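PDB 3WGY: meso-diaminopimelate dehydrogenase, which catalyses the reversible NADP-dependent oxidative deamination of meso-diaminopimelate. Local coordinates for residues Gly8-Gly13 against Asp64-Cys69. The protein carries 6 engineered substitutions. Residues are numbered along the deposited sequence; the frame is centred on the assembly and turned at random.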
loop_
_atom_site.group_PDB
_atom_site.type_symbol
_atom_site.label_atom_id
_atom_site.label_comp_id
_atom_site.label_asym_id
_atom_site.label_seq_id
_atom_site.Cartn_x
_atom_site.Cartn_y
_atom_site.Cartn_z
ATOM N N GLY B 8 -4.018 10.588 24.399
ATOM C CA GLY B 8 -3.982 11.968 24.834
ATOM C C GLY B 8 -3.804 12.834 23.603
ATOM O O GLY B 8 -2.943 12.553 22.771
ATOM N N ILE B 9 -4.614 13.878 23.480
ATOM C CA ILE B 9 -4.534 14.768 22.330
ATOM C C ILE B 9 -3.978 16.135 22.711
ATOM O O ILE B 9 -4.464 16.762 23.649
ATOM C CB ILE B 9 -5.940 14.987 21.687
ATOM C CG1 ILE B 9 -6.538 13.650 21.250
ATOM C CG2 ILE B 9 -5.826 15.934 20.498
ATOM C CD1 ILE B 9 -7.938 13.767 20.674
ATOM N N VAL B 10 -2.960 16.588 21.987
ATOM C CA VAL B 10 -2.378 17.902 22.239
ATOM C C VAL B 10 -2.761 18.805 21.072
ATOM O O VAL B 10 -2.298 18.605 19.945
ATOM C CB VAL B 10 -0.845 17.857 22.314
ATOM C CG1 VAL B 10 -0.311 19.260 22.546
ATOM C CG2 VAL B 10 -0.394 16.927 23.431
ATOM N N GLY B 11 -3.606 19.795 21.345
ATOM C CA GLY B 11 -4.042 20.701 20.299
ATOM C C GLY B 11 -5.466 20.374 19.906
ATOM O O GLY B 11 -5.786 19.232 19.586
ATOM N N TYR B 12 -6.337 21.374 19.917
ATOM C CA TYR B 12 -7.723 21.117 19.580
ATOM C C TYR B 12 -8.192 21.878 18.342
ATOM O O TYR B 12 -9.241 22.513 18.356
ATOM C CB TYR B 12 -8.598 21.440 20.793
ATOM C CG TYR B 12 -9.930 20.728 20.826
ATOM C CD1 TYR B 12 -10.040 19.383 20.474
ATOM C CD2 TYR B 12 -11.074 21.387 21.274
ATOM C CE1 TYR B 12 -11.263 18.709 20.575
ATOM C CE2 TYR B 12 -12.290 20.730 21.377
ATOM C CZ TYR B 12 -12.380 19.394 21.028
ATOM O OH TYR B 12 -13.598 18.764 21.133
ATOM N N GLY B 13 -7.388 21.807 17.283
ATOM C CA GLY B 13 -7.721 22.441 16.022
ATOM C C GLY B 13 -8.490 21.431 15.189
ATOM O O GLY B 13 -9.151 20.549 15.746
ATOM N N ASP B 64 -0.999 6.683 27.519
ATOM C CA ASP B 64 -0.116 5.713 26.877
ATOM C C ASP B 64 0.476 6.317 25.615
ATOM O O ASP B 64 1.654 6.140 25.320
ATOM C CB ASP B 64 -0.882 4.441 26.514
ATOM C CG ASP B 64 -1.217 3.596 27.725
ATOM O OD1 ASP B 64 -0.288 3.252 28.488
ATOM O OD2 ASP B 64 -2.406 3.270 27.908
ATOM N N VAL B 65 -0.354 7.031 24.864
ATOM C CA VAL B 65 0.110 7.658 23.640
ATOM C C VAL B 65 -0.474 9.058 23.504
ATOM O O VAL B 65 -1.668 9.263 23.684
ATOM C CB VAL B 65 -0.281 6.824 22.400
ATOM C CG1 VAL B 65 0.224 7.505 21.136
ATOM C CG2 VAL B 65 0.295 5.428 22.516
ATOM N N MET B 66 0.389 10.014 23.186
ATOM C CA MET B 66 -0.020 11.396 23.015
ATOM C C MET B 66 0.031 11.719 21.524
ATOM O O MET B 66 1.078 11.608 20.896
ATOM C CB MET B 66 0.938 12.319 23.778
ATOM C CG MET B 66 0.419 13.726 24.027
ATOM S SD MET B 66 -0.875 13.805 25.288
ATOM C CE MET B 66 0.081 13.648 26.745
ATOM N N ILE B 67 -1.099 12.099 20.950
ATOM C CA ILE B 67 -1.112 12.445 19.539
ATOM C C ILE B 67 -0.942 13.965 19.427
ATOM O O ILE B 67 -1.768 14.730 19.929
ATOM C CB ILE B 67 -2.430 11.995 18.868
ATOM C CG1 ILE B 67 -2.629 10.492 19.105
ATOM C CG2 ILE B 67 -2.388 12.301 17.370
ATOM C CD1 ILE B 67 -3.804 9.894 18.388
ATOM N N LEU B 68 0.141 14.390 18.783
ATOM C CA LEU B 68 0.442 15.806 18.618
ATOM C C LEU B 68 -0.295 16.430 17.439
ATOM O O LEU B 68 0.012 16.154 16.273
ATOM C CB LEU B 68 1.950 15.990 18.457
ATOM C CG LEU B 68 2.754 15.200 19.497
ATOM C CD1 LEU B 68 4.210 15.652 19.480
ATOM C CD2 LEU B 68 2.158 15.413 20.879
ATOM N N CYS B 69 -1.273 17.275 17.756
ATOM C CA CYS B 69 -2.077 17.947 16.742
ATOM C C CYS B 69 -1.860 19.457 16.768
ATOM O O CYS B 69 -2.800 20.235 16.597
ATOM C CB CYS B 69 -3.549 17.626 16.967
ATOM S SG CYS B 69 -3.847 15.866 17.219
HETATM O O HOH W 1 -5.337 20.448 16.182
#
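The parallel pairing of strands 5-10 and 65-68 at the centre of a Rossmann-type sheet joins G8, I9 and V10 to M66, I67 and L68. Backbone hydrogen bonds hold them: G8 N to V65 O, I67 N to G8 O (2.6 Å), V10 N to I67 O, nearly straight at 174°, and C69 N to V10 O. Glycine suits position 8 because a chi2 of 73° brings M66 SD to 3.5 Å from G8 C, and a CB on G8 would run into that sulfur. On this face V10 CG2 presses tightly on M66 CG at 3.4 Å, the side chains crossing at about a right angle, and L68 CD2 meets the same methyl. Branched I9 and I67 fill the other face, packing on V19 of helix 14-23, I67 also on L284 of helix 276-296; there I9 CG2 lies 3.8 Å from C69 SG. Beyond the strand, G11 and G13 are consistent with the GxGxxG pattern of a dinucleotide-binding turn. At G11's phi of 105° a CB would jam against V10 O and strike C69 O, favouring glycine. C69 O accepts a hydrogen bond from a water 2.6 Å away, which accepts one from G13 N, at the N-cap of helix 14-23.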